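RNA-binding protein RMD9, mitochondrial (Saccharomyces cerevisiae S288C, PDB 7A9X) binds a dodecameric sequence element in the 3'-UTRs of mitochondrial mRNAs and takes part in the processing or stability of these transcripts. Local coordinates at residues Ile399-Asn405 and Ile432-Ser438; Tyr439-Leu443 and Arg460-Leu464. Numbering follows the deposited sequence.

Contact 1: Ile399-Asn405 and Ile432-Ser438. With nucleotides of chain B.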
loop_
_atom_site.group_PDB
_atom_site.type_symbol
_atom_site.label_atom_id
_atom_site.label_comp_id
_atom_site.label_asym_id
_atom_site.label_seq_id
_atom_site.Cartn_x
_atom_site.Cartn_y
_atom_site.Cartn_z
ATOM N N ILE A 399 -9.361 7.273 19.400
ATOM C CA ILE A 399 -8.422 6.236 18.992
ATOM C C ILE A 399 -9.107 5.276 18.031
ATOM O O ILE A 399 -10.238 4.831 18.265
ATOM C CB ILE A 399 -7.858 5.501 20.217
ATOM C CG1 ILE A 399 -7.115 6.482 21.126
ATOM C CG2 ILE A 399 -6.922 4.387 19.781
ATOM C CD1 ILE A 399 -6.453 5.830 22.317
ATOM N N ASP A 400 -8.431 4.974 16.931
ATOM C CA ASP A 400 -8.880 3.970 15.982
ATOM C C ASP A 400 -8.283 2.614 16.341
ATOM O O ASP A 400 -7.280 2.518 17.053
ATOM C CB ASP A 400 -8.478 4.364 14.563
ATOM C CG ASP A 400 -7.065 4.912 14.496
ATOM O OD1 ASP A 400 -6.822 6.002 15.055
ATOM O OD2 ASP A 400 -6.191 4.241 13.912
ATOM N N GLU A 401 -8.910 1.560 15.835
ATOM C CA GLU A 401 -8.462 0.215 16.170
ATOM C C GLU A 401 -7.071 -0.111 15.629
ATOM O O GLU A 401 -6.285 -0.749 16.343
ATOM C CB GLU A 401 -9.463 -0.830 15.677
ATOM C CG GLU A 401 -9.380 -2.127 16.457
ATOM C CD GLU A 401 -9.899 -3.314 15.682
ATOM O OE1 GLU A 401 -9.611 -3.407 14.468
ATOM O OE2 GLU A 401 -10.596 -4.153 16.292
ATOM N N PRO A 402 -6.720 0.269 14.391
ATOM C CA PRO A 402 -5.362 -0.044 13.912
ATOM C C PRO A 402 -4.258 0.534 14.783
ATOM O O PRO A 402 -3.171 -0.052 14.848
ATOM C CB PRO A 402 -5.345 0.557 12.500
ATOM C CG PRO A 402 -6.756 0.489 12.064
ATOM C CD PRO A 402 -7.552 0.810 13.298
ATOM N N PHE A 403 -4.509 1.658 15.460
ATOM C CA PHE A 403 -3.518 2.219 16.374
ATOM C C PHE A 403 -3.086 1.191 17.414
ATOM O O PHE A 403 -1.888 0.968 17.623
ATOM C CB PHE A 403 -4.081 3.471 17.050
ATOM C CG PHE A 403 -3.178 4.052 18.107
ATOM C CD1 PHE A 403 -2.094 4.842 17.754
ATOM C CD2 PHE A 403 -3.422 3.820 19.453
ATOM C CE1 PHE A 403 -1.264 5.381 18.721
ATOM C CE2 PHE A 403 -2.597 4.357 20.426
ATOM C CZ PHE A 403 -1.517 5.139 20.061
ATOM N N PHE A 404 -4.051 0.548 18.072
ATOM C CA PHE A 404 -3.728 -0.479 19.054
ATOM C C PHE A 404 -3.386 -1.820 18.413
ATOM O O PHE A 404 -2.645 -2.605 19.013
ATOM C CB PHE A 404 -4.884 -0.648 20.042
ATOM C CG PHE A 404 -4.872 0.353 21.168
ATOM C CD1 PHE A 404 -3.809 0.396 22.062
ATOM C CD2 PHE A 404 -5.925 1.238 21.345
ATOM C CE1 PHE A 404 -3.792 1.309 23.106
ATOM C CE2 PHE A 404 -5.917 2.155 22.387
ATOM C CZ PHE A 404 -4.847 2.190 23.268
ATOM N N ASN A 405 -3.899 -2.095 17.209
ATOM C CA ASN A 405 -3.552 -3.338 16.526
ATOM C C ASN A 405 -2.069 -3.381 16.173
ATOM O O ASN A 405 -1.399 -4.394 16.410
ATOM C CB ASN A 405 -4.408 -3.512 15.268
ATOM C CG ASN A 405 -5.882 -3.722 15.585
ATOM O OD1 ASN A 405 -6.244 -4.098 16.701
ATOM N ND2 ASN A 405 -6.738 -3.482 14.598
ATOM N N ILE A 432 -13.497 1.569 21.283
ATOM C CA ILE A 432 -12.983 1.432 19.924
ATOM C C ILE A 432 -13.966 0.641 19.069
ATOM O O ILE A 432 -14.392 -0.452 19.470
ATOM C CB ILE A 432 -11.605 0.753 19.918
ATOM C CG1 ILE A 432 -10.682 1.401 20.949
ATOM C CG2 ILE A 432 -10.992 0.838 18.539
ATOM C CD1 ILE A 432 -10.371 2.834 20.651
ATOM N N PRO A 433 -14.355 1.149 17.896
ATOM C CA PRO A 433 -15.085 0.307 16.937
ATOM C C PRO A 433 -14.255 -0.904 16.544
ATOM O O PRO A 433 -13.196 -0.760 15.924
ATOM C CB PRO A 433 -15.326 1.249 15.750
ATOM C CG PRO A 433 -15.237 2.628 16.333
ATOM C CD PRO A 433 -14.218 2.538 17.430
ATOM N N ARG A 434 -14.720 -2.096 16.904
ATOM C CA ARG A 434 -13.905 -3.294 16.773
ATOM C C ARG A 434 -14.048 -3.920 15.391
ATOM O O ARG A 434 -15.134 -3.929 14.805
ATOM C CB ARG A 434 -14.289 -4.311 17.849
ATOM C CG ARG A 434 -14.158 -3.787 19.272
ATOM C CD ARG A 434 -12.712 -3.443 19.604
ATOM N NE ARG A 434 -11.837 -4.606 19.491
ATOM C CZ ARG A 434 -11.633 -5.486 20.467
ATOM N NH1 ARG A 434 -10.822 -6.518 20.275
ATOM N NH2 ARG A 434 -12.243 -5.336 21.636
ATOM N N THR A 435 -12.936 -4.428 14.870
ATOM C CA THR A 435 -12.905 -5.265 13.678
ATOM C C THR A 435 -12.354 -6.636 14.053
ATOM O O THR A 435 -11.930 -6.871 15.187
ATOM C CB THR A 435 -12.052 -4.642 12.567
ATOM O OG1 THR A 435 -10.664 -4.810 12.879
ATOM C CG2 THR A 435 -12.361 -3.166 12.412
ATOM N N ILE A 436 -12.356 -7.549 13.079
ATOM C CA ILE A 436 -11.805 -8.877 13.314
ATOM C C ILE A 436 -10.289 -8.881 13.421
ATOM O O ILE A 436 -9.716 -9.885 13.856
ATOM C CB ILE A 436 -12.239 -9.854 12.203
ATOM C CG1 ILE A 436 -11.629 -9.449 10.861
ATOM C CG2 ILE A 436 -13.756 -9.906 12.104
ATOM C CD1 ILE A 436 -11.965 -10.406 9.732
ATOM N N ILE A 437 -9.625 -7.786 13.038
ATOM C CA ILE A 437 -8.166 -7.740 13.089
ATOM C C ILE A 437 -7.672 -7.882 14.525
ATOM O O ILE A 437 -6.737 -8.644 14.799
ATOM C CB ILE A 437 -7.642 -6.441 12.449
ATOM C CG1 ILE A 437 -8.285 -6.205 11.080
ATOM C CG2 ILE A 437 -6.122 -6.480 12.341
ATOM C CD1 ILE A 437 -7.974 -7.262 10.057
ATOM N N SER A 438 -8.287 -7.150 15.458
ATOM C CA SER A 438 -7.859 -7.200 16.852
ATOM C C SER A 438 -7.981 -8.610 17.415
ATOM O O SER A 438 -7.049 -9.124 18.044
ATOM C CB SER A 438 -8.681 -6.217 17.685
ATOM O OG SER A 438 -10.066 -6.511 17.586
ATOM P P U B 10 0.105 -3.655 6.580
ATOM O OP1 U B 10 1.455 -4.276 6.568
ATOM O OP2 U B 10 -0.975 -4.247 5.749
ATOM O "O5'" U B 10 -0.396 -3.608 8.093
ATOM C "C5'" U B 10 0.498 -3.314 9.158
ATOM C "C4'" U B 10 -0.177 -3.494 10.494
ATOM O "O4'" U B 10 -1.351 -2.646 10.547
ATOM C "C3'" U B 10 -0.700 -4.895 10.782
ATOM O "O3'" U B 10 0.296 -5.733 11.348
ATOM C "C2'" U B 10 -1.878 -4.651 11.720
ATOM O "O2'" U B 10 -1.441 -4.534 13.065
ATOM C "C1'" U B 10 -2.391 -3.288 11.248
ATOM N N1 U B 10 -3.568 -3.390 10.353
ATOM C C2 U B 10 -4.817 -3.212 10.917
ATOM O O2 U B 10 -4.981 -2.987 12.103
ATOM N N3 U B 10 -5.867 -3.307 10.038
ATOM C C4 U B 10 -5.794 -3.553 8.683
ATOM O O4 U B 10 -6.832 -3.611 8.023
ATOM C C5 U B 10 -4.466 -3.724 8.174
ATOM C C6 U B 10 -3.425 -3.636 9.006
ATOM P P U B 11 0.818 -7.031 10.560
ATOM O OP1 U B 11 2.062 -7.507 11.221
ATOM O OP2 U B 11 0.844 -6.709 9.110
ATOM O "O5'" U B 11 -0.325 -8.116 10.805
ATOM C "C5'" U B 11 -0.558 -8.656 12.095
ATOM C "C4'" U B 11 -1.786 -9.528 12.114
ATOM O "O4'" U B 11 -2.972 -8.713 11.916
ATOM C "C3'" U B 11 -1.879 -10.577 11.017
ATOM O "O3'" U B 11 -1.108 -11.733 11.286
ATOM C "C2'" U B 11 -3.376 -10.840 10.939
ATOM O "O2'" U B 11 -3.798 -11.674 12.007
ATOM C "C1'" U B 11 -3.936 -9.437 11.178
ATOM N N1 U B 11 -4.189 -8.719 9.910
ATOM C C2 U B 11 -5.305 -9.072 9.173
ATOM O O2 U B 11 -6.088 -9.942 9.516
ATOM N N3 U B 11 -5.475 -8.359 8.012
ATOM C C4 U B 11 -4.658 -7.356 7.527
ATOM O O4 U B 11 -4.939 -6.807 6.462
ATOM C C5 U B 11 -3.527 -7.054 8.347
ATOM C C6 U B 11 -3.337 -7.730 9.482
#

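Contact 2: Tyr439-Leu443 and Arg460-Leu464. With nucleotides of chain B.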
loop_
_atom_site.group_PDB
_atom_site.type_symbol
_atom_site.label_atom_id
_atom_site.label_comp_id
_atom_site.label_asym_id
_atom_site.label_seq_id
_atom_site.Cartn_x
_atom_site.Cartn_y
_atom_site.Cartn_z
ATOM N N TYR A 439 -9.130 -9.253 17.195
ATOM C CA TYR A 439 -9.330 -10.600 17.714
ATOM C C TYR A 439 -8.351 -11.587 17.093
ATOM O O TYR A 439 -7.929 -12.540 17.759
ATOM C CB TYR A 439 -10.776 -11.040 17.478
ATOM C CG TYR A 439 -11.799 -10.137 18.139
ATOM C CD1 TYR A 439 -12.270 -8.999 17.494
ATOM C CD2 TYR A 439 -12.290 -10.421 19.408
ATOM C CE1 TYR A 439 -13.201 -8.167 18.095
ATOM C CE2 TYR A 439 -13.225 -9.595 20.016
ATOM C CZ TYR A 439 -13.676 -8.470 19.353
ATOM O OH TYR A 439 -14.603 -7.646 19.948
ATOM N N ARG A 440 -7.968 -11.373 15.832
ATOM C CA ARG A 440 -6.923 -12.197 15.233
ATOM C C ARG A 440 -5.586 -11.982 15.930
ATOM O O ARG A 440 -4.879 -12.947 16.241
ATOM C CB ARG A 440 -6.801 -11.895 13.739
ATOM C CG ARG A 440 -7.892 -12.513 12.886
ATOM C CD ARG A 440 -7.805 -12.041 11.446
ATOM N NE ARG A 440 -8.808 -12.687 10.607
ATOM C CZ ARG A 440 -9.059 -12.350 9.345
ATOM N NH1 ARG A 440 -8.379 -11.364 8.772
ATOM N NH2 ARG A 440 -9.992 -12.996 8.660
ATOM N N ILE A 441 -5.227 -10.722 16.190
ATOM C CA ILE A 441 -3.937 -10.426 16.804
ATOM C C ILE A 441 -3.912 -10.889 18.254
ATOM O O ILE A 441 -2.894 -11.396 18.740
ATOM C CB ILE A 441 -3.623 -8.924 16.682
ATOM C CG1 ILE A 441 -3.574 -8.512 15.209
ATOM C CG2 ILE A 441 -2.306 -8.599 17.368
ATOM C CD1 ILE A 441 -3.591 -7.021 14.998
ATOM N N LEU A 442 -5.029 -10.722 18.970
ATOM C CA LEU A 442 -5.093 -11.170 20.358
ATOM C C LEU A 442 -4.860 -12.672 20.464
ATOM O O LEU A 442 -4.205 -13.142 21.401
ATOM C CB LEU A 442 -6.439 -10.783 20.972
ATOM C CG LEU A 442 -6.603 -9.312 21.360
ATOM C CD1 LEU A 442 -8.063 -8.982 21.620
ATOM C CD2 LEU A 442 -5.765 -8.994 22.587
ATOM N N LEU A 443 -5.382 -13.443 19.508
ATOM C CA LEU A 443 -5.074 -14.869 19.473
ATOM C C LEU A 443 -3.614 -15.104 19.108
ATOM O O LEU A 443 -2.933 -15.917 19.745
ATOM C CB LEU A 443 -5.993 -15.586 18.484
ATOM C CG LEU A 443 -5.723 -17.080 18.276
ATOM C CD1 LEU A 443 -5.861 -17.843 19.585
ATOM C CD2 LEU A 443 -6.649 -17.657 17.216
ATOM N N ARG A 460 -9.828 -17.090 23.241
ATOM C CA ARG A 460 -9.554 -16.088 22.221
ATOM C C ARG A 460 -9.863 -16.603 20.821
ATOM O O ARG A 460 -10.119 -15.797 19.919
ATOM C CB ARG A 460 -8.100 -15.622 22.320
ATOM C CG ARG A 460 -7.777 -14.929 23.636
ATOM C CD ARG A 460 -6.462 -14.167 23.575
ATOM N NE ARG A 460 -6.112 -13.598 24.874
ATOM C CZ ARG A 460 -6.532 -12.415 25.313
ATOM N NH1 ARG A 460 -7.321 -11.662 24.557
ATOM N NH2 ARG A 460 -6.162 -11.983 26.511
ATOM N N TRP A 461 -9.852 -17.923 20.618
ATOM C CA TRP A 461 -10.293 -18.472 19.341
ATOM C C TRP A 461 -11.810 -18.440 19.218
ATOM O O TRP A 461 -12.341 -18.085 18.160
ATOM C CB TRP A 461 -9.785 -19.903 19.169
ATOM C CG TRP A 461 -10.482 -20.642 18.059
ATOM C CD1 TRP A 461 -11.562 -21.473 18.178
ATOM C CD2 TRP A 461 -10.162 -20.601 16.662
ATOM N NE1 TRP A 461 -11.928 -21.954 16.943
ATOM C CE2 TRP A 461 -11.084 -21.435 15.996
ATOM C CE3 TRP A 461 -9.184 -19.943 15.909
ATOM C CZ2 TRP A 461 -11.054 -21.629 14.616
ATOM C CZ3 TRP A 461 -9.157 -20.137 14.539
ATOM C CH2 TRP A 461 -10.086 -20.973 13.907
ATOM N N LEU A 462 -12.519 -18.818 20.285
ATOM C CA LEU A 462 -13.977 -18.787 20.254
ATOM C C LEU A 462 -14.491 -17.372 20.031
ATOM O O LEU A 462 -15.386 -17.150 19.207
ATOM C CB LEU A 462 -14.543 -19.367 21.553
ATOM C CG LEU A 462 -14.339 -20.865 21.785
ATOM C CD1 LEU A 462 -14.764 -21.253 23.193
ATOM C CD2 LEU A 462 -15.096 -21.679 20.747
ATOM N N GLU A 463 -13.927 -16.397 20.749
ATOM C CA GLU A 463 -14.372 -15.016 20.591
ATOM C C GLU A 463 -14.065 -14.485 19.196
ATOM O O GLU A 463 -14.771 -13.597 18.704
ATOM C CB GLU A 463 -13.730 -14.131 21.661
ATOM C CG GLU A 463 -14.379 -12.761 21.800
ATOM C CD GLU A 463 -13.863 -11.981 22.994
ATOM O OE1 GLU A 463 -13.036 -12.529 23.754
ATOM O OE2 GLU A 463 -14.285 -10.819 23.173
ATOM N N LEU A 464 -13.030 -15.019 18.543
ATOM C CA LEU A 464 -12.758 -14.650 17.158
ATOM C C LEU A 464 -13.824 -15.213 16.223
ATOM O O LEU A 464 -14.347 -14.497 15.362
ATOM C CB LEU A 464 -11.367 -15.134 16.745
ATOM C CG LEU A 464 -11.017 -15.039 15.258
ATOM C CD1 LEU A 464 -11.082 -13.599 14.767
ATOM C CD2 LEU A 464 -9.645 -15.644 14.987
ATOM P P U B 11 0.818 -7.031 10.560
ATOM O OP1 U B 11 2.062 -7.507 11.221
ATOM O OP2 U B 11 0.844 -6.709 9.110
ATOM O "O5'" U B 11 -0.325 -8.116 10.805
ATOM C "C5'" U B 11 -0.558 -8.656 12.095
ATOM C "C4'" U B 11 -1.786 -9.528 12.114
ATOM O "O4'" U B 11 -2.972 -8.713 11.916
ATOM C "C3'" U B 11 -1.879 -10.577 11.017
ATOM O "O3'" U B 11 -1.108 -11.733 11.286
ATOM C "C2'" U B 11 -3.376 -10.840 10.939
ATOM O "O2'" U B 11 -3.798 -11.674 12.007
ATOM C "C1'" U B 11 -3.936 -9.437 11.178
ATOM N N1 U B 11 -4.189 -8.719 9.910
ATOM C C2 U B 11 -5.305 -9.072 9.173
ATOM O O2 U B 11 -6.088 -9.942 9.516
ATOM N N3 U B 11 -5.475 -8.359 8.012
ATOM C C4 U B 11 -4.658 -7.356 7.527
ATOM O O4 U B 11 -4.939 -6.807 6.462
ATOM C C5 U B 11 -3.527 -7.054 8.347
ATOM C C6 U B 11 -3.337 -7.730 9.482
#

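Contact 1: Ile399-Asn405 and Ile432-Ser438
Successive pentatricopeptide (PPR) repeats stack so that their first helices line the concave surface on which the RNA lies; here the start of the repeat assigned as PPR7 meets the linker and first helix turn leading into PPR8. A single carboxylate organises the junction. E401, in the first turn of helix 401-410, extends over the start of helix 436-445, where OE2 accepts from T435 N at 2.8 Å and OE1 from T435 OG1 at a very short 2.4 Å. T435 is the N-cap of its helix, its OG1 accepting from I437 N (3.2 Å). S438 OG lies 2.7 Å from E401 OE2, and R434 adds a weak salt bridge, NE to OE2 at 3.5 Å, while its NH1 donates to S438 OG (2.8 Å). Beside these polar groups I432 CD1 packs on I399 CB (3.7 Å). Toward the RNA, N405 ND2 gives one hydrogen to E401 OE1 (2.9 Å) and another to O2 of U10 of chain B (3.1 Å), and Y427 OH is hydrogen-bonded to N405 OD1. The carboxylate thus accepts from backbone and side chain of the next helix's cap and orients the amide bound to U10 O2, a bond that alone cannot separate U from C.

Contact 2: Tyr439-Leu443 and Arg460-Leu464
The helical hairpin is the unit from which every PPR array is built, and PPR8 offers a clear case: its helices 436-445 and 454-470 run antiparallel, the two short segments at 167° with axes 9.1 Å apart. The rotamers show how the gap is filled. L443 and L464 adopt the same conformation, chi1 t and chi2 p, and their CD2 atoms approach to 4.2 Å between the helices. L443 CD2 also meets the edge of the W461 indole at CE3 (3.7 Å); W461, with chi1 t, turns its ring toward helix 478-486 and stacks edge-to-face with Y551. At the other end of the register, L464 CD1 touches Y439 CB (3.7 Å) and R440 CG (3.9 Å). Y439, with chi1 m, directs its ring away from the leucines, to the more open side of the interface, where E463 OE2 lies near the ring plane, 3.5 Å from CE2, and R434 makes a cation-pi contact.

The two arginines behave differently: R460 lies across the interface, R440 leaves it. R460, chi1 m, is extended at chi2 and chi3 and turns at chi4 (-86°); its CD rests 3.3 Å from L442 O and its NH1 3.7 Å from L442 CD2, and the guanidinium pairs with D424 and E456. R440 has its CB directed away from the second helix. With chi2 to chi4 all near 180°, the straight chain carries a guanidinium held by salt bridges to D480 and D134 to the RNA, where NH1 donates to O2 of U11 of chain B at 2.8 Å.

How the contacts relate
Both contacts are mainly buried, contact 1 opening to solvent at P433 and contact 2 at E463, and both use helix 436-445. Contact 1 engages its N-terminal start and joins adjacent repeats; contact 2 engages the following turns and closes the hairpin within PPR8. Their centres are about 13 Å apart, and they meet where N405 CB packs on I441 CD1 at 3.6 Å. Between repeats, hydrogen bonds around a carboxylate dominate, whereas the hairpin is held by aliphatic and aromatic side chains and the length of R460. Each donates one side-chain hydrogen bond to a base O2, N405 to U10 and R440 to U11 of chain B, with I437 touching both nucleotides.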